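Local atomic coordinates of TCP pilus virulence regulatory protein (Vibrio cholerae, PDB entry 4MLO), a protein that activates transcription of virulence genes as a member of the AraC family, probably binding DNA through its helix-turn-helix domain, and holds palmitoleic acid in a pocket. Residues 226-230 against 231-235; 264-267 against 268-272; 215-218 against 219-223; 51-54 against 55-59. One frame throughout, in Å; residues are numbered along the deposited sequence.

In the fold
From the N terminus, contact 4 comes first: it closes the tight turn that carries the chain from strand 49-53 of the four-stranded sheet to strand 57-61 of the five-stranded sheet in the cupin-like domain. Contacts 3 and 1 follow on one helix, 213-230, contact 3 mostly in its N-terminal half and contact 1 at its C-terminal end, where the chain turns toward helix 236-242. Contact 2 lies in the C-terminal helix 263-271. None nests in or crosses another; all four are in series. Contacts 1 and 2 touch, with Lys-230 and Ile-226 packed on the hydroxyl of Tyr-266, and both reach palmitoleic acid, which lies between the cupin-like domain and the helical part.

Contact 1. Residues 226-230 against 231-235; sequences ISLMK and TGEFK. With PAM (palmitoleic acid), chain E.
Three donors from Thr-231 and Glu-233 converge on Leu-228 O. The shortest of the three bonds, 2.8 Å, comes from Thr-231 OG1. Thr-231 N also bonds this carbonyl oxygen, from above the carbonyl plane, while Glu-233 N reaches Leu-228 O at 3.3 Å and is tilted 28° from that plane. The threonine hydroxyl can fold back because OG1 sits between its own backbone N and carbonyl carbon (chi1 72°), which turns CG2 toward Ser-227 O. Gly-232 N donates to Met-229 O at 3.0 Å; this bond, that from Glu-233 N to Leu-228 O and the positive phi of Gly-232 make a Schellman motif. A water bridges Met-229 O and Glu-233 O, donating to both. The CG of Glu-233 lies against Leu-228 O before the chain bends away at chi2.

On the other side of this last turn Lys-230 runs out extended beyond CG, and its NZ donates to O1 of palmitoleic acid at 2.7 Å. Asn-10 accepts a further bond from the same amine; Tyr-12 and Lys-31 also bond the ligand. The helix end thus presents an amine to the fatty-acid head group, an interaction that a carboxylate charge would be expected to strengthen.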
loop_
_atom_site.group_PDB
_atom_site.type_symbol
_atom_site.label_atom_id
_atom_site.label_comp_id
_atom_site.label_asym_id
_atom_site.label_seq_id
_atom_site.Cartn_x
_atom_site.Cartn_y
_atom_site.Cartn_z
ATOM N N ILE A 226 -7.118 4.023 8.837
ATOM C CA ILE A 226 -7.632 4.163 7.479
ATOM C C ILE A 226 -8.523 2.978 7.158
ATOM O O ILE A 226 -9.640 3.132 6.673
ATOM C CB ILE A 226 -6.464 4.323 6.488
ATOM C CG1 ILE A 226 -5.889 5.723 6.633
ATOM C CG2 ILE A 226 -6.921 4.139 5.070
ATOM C CD1 ILE A 226 -4.537 5.872 5.997
ATOM N N SER A 227 -8.061 1.765 7.499
ATOM C CA SER A 227 -8.893 0.579 7.326
ATOM C C SER A 227 -10.214 0.698 8.062
ATOM O O SER A 227 -11.256 0.320 7.514
ATOM C CB SER A 227 -8.140 -0.660 7.799
ATOM O OG SER A 227 -7.062 -0.940 6.938
ATOM N N LEU A 228 -10.210 1.216 9.301
ATOM C CA LEU A 228 -11.465 1.384 10.033
ATOM C C LEU A 228 -12.377 2.376 9.342
ATOM O O LEU A 228 -13.598 2.159 9.249
ATOM C CB LEU A 228 -11.212 1.856 11.453
ATOM C CG LEU A 228 -10.542 0.943 12.439
ATOM C CD1 LEU A 228 -10.236 1.763 13.639
ATOM C CD2 LEU A 228 -11.490 -0.192 12.805
ATOM N N MET A 229 -11.821 3.483 8.865
ATOM C CA MET A 229 -12.664 4.442 8.170
ATOM C C MET A 229 -13.233 3.860 6.887
ATOM O O MET A 229 -14.366 4.184 6.504
ATOM C CB MET A 229 -11.868 5.723 7.900
ATOM C CG MET A 229 -11.594 6.442 9.218
ATOM S SD MET A 229 -10.784 8.050 9.035
ATOM C CE MET A 229 -9.058 7.597 9.136
ATOM N N LYS A 230 -12.475 3.014 6.202
ATOM C CA LYS A 230 -12.999 2.400 4.987
ATOM C C LYS A 230 -14.137 1.435 5.266
ATOM O O LYS A 230 -14.905 1.137 4.341
ATOM C CB LYS A 230 -11.876 1.684 4.233
ATOM C CG LYS A 230 -10.918 2.608 3.514
ATOM C CD LYS A 230 -9.845 1.795 2.798
ATOM C CE LYS A 230 -8.969 2.690 1.999
ATOM N NZ LYS A 230 -8.141 1.870 1.064
ATOM N N THR A 231 -14.277 0.935 6.490
ATOM C CA THR A 231 -15.417 0.088 6.820
ATOM C C THR A 231 -16.642 0.889 7.251
ATOM O O THR A 231 -17.666 0.286 7.579
ATOM C CB THR A 231 -15.082 -0.915 7.931
ATOM O OG1 THR A 231 -14.953 -0.236 9.186
ATOM C CG2 THR A 231 -13.813 -1.714 7.626
ATOM N N GLY A 232 -16.562 2.220 7.262
ATOM C CA GLY A 232 -17.675 3.075 7.640
ATOM C C GLY A 232 -17.637 3.647 9.049
ATOM O O GLY A 232 -18.574 4.361 9.432
ATOM N N GLU A 233 -16.597 3.371 9.838
ATOM C CA GLU A 233 -16.471 4.064 11.110
ATOM C C GLU A 233 -16.236 5.552 10.854
ATOM O O GLU A 233 -15.460 5.929 9.966
ATOM C CB GLU A 233 -15.308 3.491 11.943
ATOM C CG GLU A 233 -15.337 2.012 12.207
ATOM C CD GLU A 233 -16.441 1.582 13.176
ATOM O OE1 GLU A 233 -17.005 2.447 13.888
ATOM O OE2 GLU A 233 -16.733 0.363 13.227
ATOM N N PHE A 234 -16.912 6.400 11.636
ATOM C CA PHE A 234 -16.808 7.851 11.493
ATOM C C PHE A 234 -16.550 8.608 12.791
ATOM O O PHE A 234 -16.241 9.809 12.734
ATOM C CB PHE A 234 -18.100 8.401 10.856
ATOM C CG PHE A 234 -19.325 8.141 11.683
ATOM C CD1 PHE A 234 -20.115 7.001 11.448
ATOM C CD2 PHE A 234 -19.692 9.004 12.693
ATOM C CE1 PHE A 234 -21.232 6.762 12.194
ATOM C CE2 PHE A 234 -20.822 8.760 13.480
ATOM C CZ PHE A 234 -21.594 7.646 13.223
ATOM N N LYS A 235 -16.628 7.965 13.953
ATOM C CA LYS A 235 -16.459 8.655 15.219
ATOM C C LYS A 235 -14.962 8.820 15.467
ATOM O O LYS A 235 -14.253 7.843 15.758
ATOM C CB LYS A 235 -17.137 7.888 16.355
ATOM C CG LYS A 235 -18.651 7.788 16.207
ATOM C CD LYS A 235 -19.279 6.944 17.344
ATOM C CE LYS A 235 -20.786 6.757 17.133
ATOM N NZ LYS A 235 -21.345 5.690 18.002
HETATM C C1 PAM E . -5.763 4.010 0.792
HETATM O O1 PAM E . -6.780 3.954 0.049
HETATM O O2 PAM E . -5.265 2.975 1.295
HETATM C C2 PAM E . -5.131 5.334 1.120
HETATM C C3 PAM E . -3.656 5.389 0.692
HETATM C C4 PAM E . -3.550 5.177 -0.816
HETATM C C5 PAM E . -2.118 5.291 -1.326
HETATM C C6 PAM E . -2.029 4.917 -2.805
HETATM C C7 PAM E . -2.838 5.850 -3.706
HETATM C C8 PAM E . -2.222 7.237 -3.753
HETATM C C9 PAM E . -3.048 8.213 -4.585
HETATM C C10 PAM E . -4.194 8.762 -4.167
HETATM C C11 PAM E . -4.818 8.432 -2.822
HETATM C C12 PAM E . -5.599 9.600 -2.217
HETATM C C13 PAM E . -5.859 9.279 -0.743
HETATM C C14 PAM E . -6.204 10.472 0.126
HETATM C C15 PAM E . -5.118 11.539 0.103
HETATM C C16 PAM E . -5.132 12.386 1.350
HETATM O O HOH W 1 -16.287 6.041 7.422
#

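Contact 2. Residues 264-267 against 268-272; sequences SEYL and FMLTG. With PAM (palmitoleic acid), chain E.
The fatty-acid pocket is bordered here by the C-terminal helix 263-271, which offers Met-269 and the ring of Tyr-266 to the hydrocarbon tail. Met-269 CE approaches C14 of palmitoleic acid at 3.6 Å, and its SD lies alongside the same end of the tail. The methionine chain is straight through chi2 and bends at chi3 (76°), which brings the terminal methyl round to the ligand. C14 also meets the Tyr-266 ring, at its edge and near the ring plane, 4.0 Å from both CD2 and CE2.

One face of that ring is taken by Leu-270, one turn further on. Leu-270 CG stands 4.2 Å from the ring centroid and 28° off the ring normal, a CH-pi contact over the face, and its CD1 comes within 3.5 Å of Tyr-266 CE1. CD2 of the leucine reaches on toward the phenol oxygen. The tyrosine ring leans outward and toward the C-terminal end of the helix, against Leu-270, a course set by its chi1 of 176°. The helical bonds continue beneath: Leu-270 N donates to Tyr-266 O at 3.0 Å, and Thr-271 N to Leu-267 O at 2.9 Å. Near the end of the helix, Phe-268 lays its ring over the CA of Gly-272.

Tyr-266 packs on Ile-226, Met-229 and Lys-230 of helix 213-230, and its hydroxyl is hydrogen-bonded to that of Tyr-12. Leu-270 touches Met-229 as well as Asn-10 and Tyr-12 of strand 7-14, so the helix lies against both helix 213-230 and the cupin-like domain.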
loop_
_atom_site.group_PDB
_atom_site.type_symbol
_atom_site.label_atom_id
_atom_site.label_comp_id
_atom_site.label_asym_id
_atom_site.label_seq_id
_atom_site.Cartn_x
_atom_site.Cartn_y
_atom_site.Cartn_z
ATOM N N SER A 264 -10.794 14.234 9.512
ATOM C CA SER A 264 -12.131 14.582 9.044
ATOM C C SER A 264 -12.136 14.777 7.536
ATOM O O SER A 264 -13.120 14.440 6.857
ATOM C CB SER A 264 -12.614 15.837 9.782
ATOM O OG SER A 264 -11.788 16.940 9.431
ATOM N N GLU A 265 -11.038 15.323 6.983
ATOM C CA GLU A 265 -10.993 15.570 5.551
ATOM C C GLU A 265 -10.868 14.268 4.768
ATOM O O GLU A 265 -11.503 14.112 3.728
ATOM C CB GLU A 265 -9.845 16.527 5.193
ATOM C CG GLU A 265 -9.683 16.647 3.690
ATOM C CD GLU A 265 -9.218 18.009 3.224
ATOM O OE1 GLU A 265 -8.414 18.656 3.939
ATOM O OE2 GLU A 265 -9.661 18.420 2.125
ATOM N N TYR A 266 -10.086 13.300 5.275
ATOM C CA TYR A 266 -10.012 12.006 4.611
ATOM C C TYR A 266 -11.374 11.315 4.632
ATOM O O TYR A 266 -11.819 10.739 3.625
ATOM C CB TYR A 266 -8.920 11.143 5.262
ATOM C CG TYR A 266 -8.866 9.766 4.664
ATOM C CD1 TYR A 266 -9.302 8.641 5.371
ATOM C CD2 TYR A 266 -8.440 9.593 3.353
ATOM C CE1 TYR A 266 -9.274 7.391 4.774
ATOM C CE2 TYR A 266 -8.404 8.350 2.761
ATOM C CZ TYR A 266 -8.842 7.255 3.470
ATOM O OH TYR A 266 -8.832 6.024 2.871
ATOM N N LEU A 267 -12.074 11.376 5.769
ATOM C CA LEU A 267 -13.423 10.833 5.829
ATOM C C LEU A 267 -14.298 11.409 4.723
ATOM O O LEU A 267 -15.031 10.679 4.047
ATOM C CB LEU A 267 -14.014 11.117 7.208
ATOM C CG LEU A 267 -14.996 10.149 7.849
ATOM C CD1 LEU A 267 -14.640 8.690 7.627
ATOM C CD2 LEU A 267 -15.025 10.464 9.333
ATOM N N PHE A 268 -14.226 12.712 4.514
ATOM C CA PHE A 268 -14.956 13.321 3.420
ATOM C C PHE A 268 -14.529 12.756 2.064
ATOM O O PHE A 268 -15.363 12.526 1.178
ATOM C CB PHE A 268 -14.736 14.815 3.471
ATOM C CG PHE A 268 -15.672 15.532 2.647
ATOM C CD1 PHE A 268 -15.427 15.667 1.291
ATOM C CD2 PHE A 268 -16.852 16.006 3.190
ATOM C CE1 PHE A 268 -16.316 16.300 0.475
ATOM C CE2 PHE A 268 -17.760 16.651 2.373
ATOM C CZ PHE A 268 -17.479 16.792 1.007
ATOM N N MET A 269 -13.230 12.519 1.870
ATOM C CA MET A 269 -12.797 11.961 0.590
ATOM C C MET A 269 -13.396 10.584 0.359
ATOM O O MET A 269 -13.614 10.181 -0.787
ATOM C CB MET A 269 -11.272 11.896 0.543
ATOM C CG MET A 269 -10.653 13.264 0.645
ATOM S SD MET A 269 -8.860 13.152 0.659
ATOM C CE MET A 269 -8.582 12.819 -1.087
ATOM N N LEU A 270 -13.687 9.857 1.433
ATOM C CA LEU A 270 -14.257 8.526 1.318
ATOM C C LEU A 270 -15.767 8.536 1.178
ATOM O O LEU A 270 -16.312 7.695 0.463
ATOM C CB LEU A 270 -13.932 7.686 2.557
ATOM C CG LEU A 270 -12.561 7.065 2.698
ATOM C CD1 LEU A 270 -12.518 6.387 4.071
ATOM C CD2 LEU A 270 -12.296 6.055 1.605
ATOM N N THR A 271 -16.459 9.405 1.930
ATOM C CA THR A 271 -17.900 9.261 2.164
ATOM C C THR A 271 -18.693 10.489 1.770
ATOM O O THR A 271 -19.921 10.458 1.874
ATOM C CB THR A 271 -18.226 8.960 3.650
ATOM O OG1 THR A 271 -17.993 10.120 4.471
ATOM C CG2 THR A 271 -17.407 7.791 4.194
ATOM N N GLY A 272 -18.042 11.563 1.355
ATOM C CA GLY A 272 -18.709 12.845 1.198
ATOM C C GLY A 272 -18.978 13.188 -0.252
ATOM O O GLY A 272 -19.899 13.955 -0.522
HETATM C C1 PAM E . -5.763 4.010 0.792
HETATM O O1 PAM E . -6.780 3.954 0.049
HETATM O O2 PAM E . -5.265 2.975 1.295
HETATM C C2 PAM E . -5.131 5.334 1.120
HETATM C C3 PAM E . -3.656 5.389 0.692
HETATM C C4 PAM E . -3.550 5.177 -0.816
HETATM C C5 PAM E . -2.118 5.291 -1.326
HETATM C C6 PAM E . -2.029 4.917 -2.805
HETATM C C7 PAM E . -2.838 5.850 -3.706
HETATM C C8 PAM E . -2.222 7.237 -3.753
HETATM C C9 PAM E . -3.048 8.213 -4.585
HETATM C C10 PAM E . -4.194 8.762 -4.167
HETATM C C11 PAM E . -4.818 8.432 -2.822
HETATM C C12 PAM E . -5.599 9.600 -2.217
HETATM C C13 PAM E . -5.859 9.279 -0.743
HETATM C C14 PAM E . -6.204 10.472 0.126
HETATM C C15 PAM E . -5.118 11.539 0.103
HETATM C C16 PAM E . -5.132 12.386 1.350
#

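Contact 3. Residues 215-218 against 219-223; sequences ELIN and SIRIS
Leu-216 O is gripped by two donors in the conformer of Ser-219 described, one of two. Ser-219 OG bonds this oxygen at 2.8 Å, and Ile-220 N at 3.1 Å with a nearly straight N-H (166°), the ordinary helical bond. A chi1 of 79° folds the serine oxygen back on the preceding turn. Beside it the methyl ends of Leu-216 CD1 and Ile-220 CD1 meet at 4.0 Å.

Round the helix, Arg-221 lies across Ile-217. CG2 of the isoleucine sits under the centre of the guanidinium, 3.5 Å from its plane, while the arginine stays extended from CG to NE. A water in the guanidinium plane accepts from Arg-221 NH1 at 2.8 Å and donates to Asn-218 OD1 at 2.6 Å, linking side chains three residues apart. Both groups have further partners that limit their rotation: Arg-221 NE donates to Ile-182 O, and Asn-218 ND2 to the hydroxyl of Tyr-250.

These turns belong mostly to the N-terminal half of helix 213-230. Leu-216, Ile-217 and Ile-220 pack on helix 170-180, Asn-218 and Ile-222 on helix 248-259, and Ser-219 and Ile-220 on Tyr-26 of strand 19-26.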
loop_
_atom_site.group_PDB
_atom_site.type_symbol
_atom_site.label_atom_id
_atom_site.label_comp_id
_atom_site.label_asym_id
_atom_site.label_seq_id
_atom_site.Cartn_x
_atom_site.Cartn_y
_atom_site.Cartn_z
ATOM N N GLU A 215 8.093 5.865 14.953
ATOM C CA GLU A 215 7.541 6.185 13.639
ATOM C C GLU A 215 6.963 4.946 12.965
ATOM O O GLU A 215 5.928 5.018 12.298
ATOM C CB GLU A 215 8.610 6.839 12.741
ATOM C CG GLU A 215 9.273 8.089 13.347
ATOM C CD GLU A 215 10.463 8.622 12.544
ATOM O OE1 GLU A 215 11.461 7.910 12.306
ATOM O OE2 GLU A 215 10.425 9.811 12.167
ATOM N N LEU A 216 7.623 3.785 13.126
ATOM C CA LEU A 216 7.057 2.565 12.571
ATOM C C LEU A 216 5.715 2.230 13.207
ATOM O O LEU A 216 4.746 1.922 12.502
ATOM C CB LEU A 216 8.007 1.395 12.786
ATOM C CG LEU A 216 7.419 0.056 12.336
ATOM C CD1 LEU A 216 7.194 0.059 10.835
ATOM C CD2 LEU A 216 8.302 -1.100 12.752
ATOM N N ILE A 217 5.656 2.198 14.554
ATOM C CA ILE A 217 4.403 1.809 15.206
ATOM C C ILE A 217 3.298 2.781 14.837
ATOM O O ILE A 217 2.186 2.375 14.486
ATOM C CB ILE A 217 4.578 1.730 16.732
ATOM C CG1 ILE A 217 5.718 0.756 17.089
ATOM C CG2 ILE A 217 3.232 1.373 17.413
ATOM C CD1 ILE A 217 5.498 -0.685 16.647
ATOM N N ASN A 218 3.609 4.068 14.829
ATOM C CA ASN A 218 2.595 5.050 14.478
ATOM C C ASN A 218 2.116 4.876 13.036
ATOM O O ASN A 218 0.919 5.024 12.750
ATOM C CB ASN A 218 3.162 6.445 14.678
ATOM C CG ASN A 218 3.160 6.894 16.135
ATOM O OD1 ASN A 218 2.522 6.306 16.980
ATOM N ND2 ASN A 218 3.868 7.977 16.400
ATOM N N SER A 219 3.022 4.528 12.126
ATOM C CA SER A 219 2.639 4.345 10.727
ATOM C C SER A 219 1.693 3.163 10.564
ATOM O O SER A 219 0.709 3.251 9.833
ATOM C CB SER A 219 3.887 4.201 9.837
ATOM O OG SER A 219 4.492 2.909 9.863
ATOM N N ILE A 220 1.961 2.048 11.247
ATOM C CA ILE A 220 1.063 0.898 11.191
ATOM C C ILE A 220 -0.294 1.248 11.787
ATOM O O ILE A 220 -1.348 0.858 11.245
ATOM C CB ILE A 220 1.714 -0.302 11.895
ATOM C CG1 ILE A 220 3.007 -0.700 11.159
ATOM C CG2 ILE A 220 0.715 -1.500 12.004
ATOM C CD1 ILE A 220 3.816 -1.689 11.951
ATOM N N ARG A 221 -0.300 2.033 12.873
ATOM C CA ARG A 221 -1.553 2.472 13.494
ATOM C C ARG A 221 -2.346 3.409 12.587
ATOM O O ARG A 221 -3.569 3.338 12.563
ATOM C CB ARG A 221 -1.283 3.135 14.837
ATOM C CG ARG A 221 -0.808 2.145 15.918
ATOM C CD ARG A 221 -0.587 2.825 17.274
ATOM N NE ARG A 221 -0.389 1.793 18.311
ATOM C CZ ARG A 221 0.294 1.930 19.427
ATOM N NH1 ARG A 221 0.898 3.058 19.743
ATOM N NH2 ARG A 221 0.391 0.868 20.246
ATOM N N ILE A 222 -1.681 4.263 11.804
ATOM C CA ILE A 222 -2.445 5.108 10.871
ATOM C C ILE A 222 -3.118 4.257 9.810
ATOM O O ILE A 222 -4.271 4.499 9.414
ATOM C CB ILE A 222 -1.534 6.179 10.236
ATOM C CG1 ILE A 222 -1.127 7.271 11.244
ATOM C CG2 ILE A 222 -2.194 6.862 8.990
ATOM C CD1 ILE A 222 -2.274 8.047 11.889
ATOM N N SER A 223 -2.409 3.278 9.285
ATOM C CA SER A 223 -3.028 2.468 8.257
ATOM C C SER A 223 -4.171 1.636 8.833
ATOM O O SER A 223 -5.168 1.413 8.147
ATOM C CB SER A 223 -1.952 1.648 7.563
ATOM O OG SER A 223 -1.110 2.543 6.837
HETATM O O HOH W 2 0.730 5.699 18.757
#

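Contact 4. Residues 51-54 against 55-59; sequences YEIN and SSSII
Ser-57 and Asn-54 face each other across a type I beta turn, which joins strand 49-53 to strand 57-61 in the cupin-like domain. Of their polar ends, one reaches back along the chain and the other forward. Ser-57 OG accepts from Asn-54 N at 3.1 Å, with an almost straight N-H (166°), and Asn-54 OD1 accepts from Ser-56 N at 3.0 Å, an Asx turn laid over the type I turn. A chi1 of 52° tucks the asparagine amide in over the turn; Ser-56 N comes to OD1 tilted 18° from the amide carbonyl plane. The turn itself is closed by Ser-57 N, bonded to Asn-54 O at 3.0 Å from well above the carbonyl plane.

Next to these polar groups the side chains of Ile-53 and Ser-57 lie close together, CB to CB at 3.5 Å. The CG2 branch of Ile-53 points past the serine toward Ile-59, whose CD1 it meets at 4.2 Å, so the two isoleucines face the same interior. Leu-116 of strand 114-118 touches Ile-53, Ser-57 and Ile-59, while the backbone of Ile-53 pairs with Ala-40 and that of Ile-59 with Phe-33. The turn therefore passes the chain from one sheet to the other. A water donates to both Asn-54 O at 2.7 Å and Ser-57 O at 2.6 Å, bridging the first and last residues of the turn.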
loop_
_atom_site.group_PDB
_atom_site.type_symbol
_atom_site.label_atom_id
_atom_site.label_comp_id
_atom_site.label_asym_id
_atom_site.label_seq_id
_atom_site.Cartn_x
_atom_site.Cartn_y
_atom_site.Cartn_z
ATOM N N TYR A 51 7.823 10.663 -12.234
ATOM C CA TYR A 51 7.175 10.074 -13.392
ATOM C C TYR A 51 6.006 10.954 -13.772
ATOM O O TYR A 51 5.238 11.372 -12.905
ATOM C CB TYR A 51 6.621 8.671 -13.115
ATOM C CG TYR A 51 7.545 7.734 -12.388
ATOM C CD1 TYR A 51 7.665 7.784 -11.003
ATOM C CD2 TYR A 51 8.267 6.768 -13.078
ATOM C CE1 TYR A 51 8.499 6.909 -10.325
ATOM C CE2 TYR A 51 9.105 5.889 -12.413
ATOM C CZ TYR A 51 9.216 5.963 -11.038
ATOM O OH TYR A 51 10.046 5.091 -10.375
ATOM N N GLU A 52 5.860 11.224 -15.060
ATOM C CA GLU A 52 4.576 11.653 -15.580
ATOM C C GLU A 52 3.784 10.402 -15.923
ATOM O O GLU A 52 4.279 9.527 -16.636
ATOM C CB GLU A 52 4.735 12.552 -16.807
ATOM C CG GLU A 52 5.250 13.932 -16.474
ATOM C CD GLU A 52 4.866 14.965 -17.525
ATOM O OE1 GLU A 52 5.110 16.166 -17.280
ATOM O OE2 GLU A 52 4.327 14.573 -18.588
ATOM N N ILE A 53 2.576 10.301 -15.385
ATOM C CA ILE A 53 1.743 9.132 -15.597
ATOM C C ILE A 53 0.464 9.553 -16.302
ATOM O O ILE A 53 0.015 10.698 -16.202
ATOM C CB ILE A 53 1.426 8.419 -14.264
ATOM C CG1 ILE A 53 0.731 9.366 -13.275
ATOM C CG2 ILE A 53 2.701 7.900 -13.641
ATOM C CD1 ILE A 53 0.154 8.629 -12.048
ATOM N N ASN A 54 -0.109 8.605 -17.032
ATOM C CA ASN A 54 -1.389 8.773 -17.693
ATOM C C ASN A 54 -2.318 7.651 -17.271
ATOM O O ASN A 54 -1.986 6.869 -16.364
ATOM C CB ASN A 54 -1.200 8.800 -19.219
ATOM C CG ASN A 54 -0.394 7.615 -19.726
ATOM O OD1 ASN A 54 -0.653 6.464 -19.363
ATOM N ND2 ASN A 54 0.606 7.897 -20.550
ATOM N N SER A 55 -3.477 7.554 -17.927
ATOM C CA SER A 55 -4.517 6.631 -17.505
ATOM C C SER A 55 -4.172 5.165 -17.746
ATOM O O SER A 55 -4.936 4.303 -17.309
ATOM C CB SER A 55 -5.832 6.970 -18.209
ATOM O OG SER A 55 -5.730 6.731 -19.599
ATOM N N SER A 56 -3.045 4.857 -18.386
ATOM C CA SER A 56 -2.574 3.478 -18.499
ATOM C C SER A 56 -1.371 3.172 -17.612
ATOM O O SER A 56 -0.860 2.045 -17.643
ATOM C CB SER A 56 -2.233 3.158 -19.953
ATOM O OG SER A 56 -3.422 2.991 -20.701
ATOM N N SER A 57 -0.896 4.139 -16.841
ATOM C CA SER A 57 0.226 3.916 -15.936
ATOM C C SER A 57 -0.291 3.310 -14.636
ATOM O O SER A 57 -1.071 3.947 -13.917
ATOM C CB SER A 57 0.948 5.232 -15.645
ATOM O OG SER A 57 1.364 5.916 -16.821
ATOM N N ILE A 58 0.168 2.104 -14.308
ATOM C CA ILE A 58 -0.168 1.461 -13.043
ATOM C C ILE A 58 1.011 1.621 -12.093
ATOM O O ILE A 58 2.149 1.257 -12.442
ATOM C CB ILE A 58 -0.482 -0.036 -13.239
ATOM C CG1 ILE A 58 -1.553 -0.257 -14.298
ATOM C CG2 ILE A 58 -0.906 -0.676 -11.901
ATOM C CD1 ILE A 58 -2.885 0.355 -13.983
ATOM N N ILE A 59 0.734 2.101 -10.878
ATOM C CA ILE A 59 1.725 2.176 -9.813
ATOM C C ILE A 59 1.428 1.051 -8.835
ATOM O O ILE A 59 0.291 0.894 -8.379
ATOM C CB ILE A 59 1.702 3.531 -9.091
ATOM C CG1 ILE A 59 1.799 4.683 -10.118
ATOM C CG2 ILE A 59 2.825 3.596 -8.082
ATOM C CD1 ILE A 59 3.092 4.713 -10.884
HETATM O O HOH W 3 -1.976 6.380 -13.753
#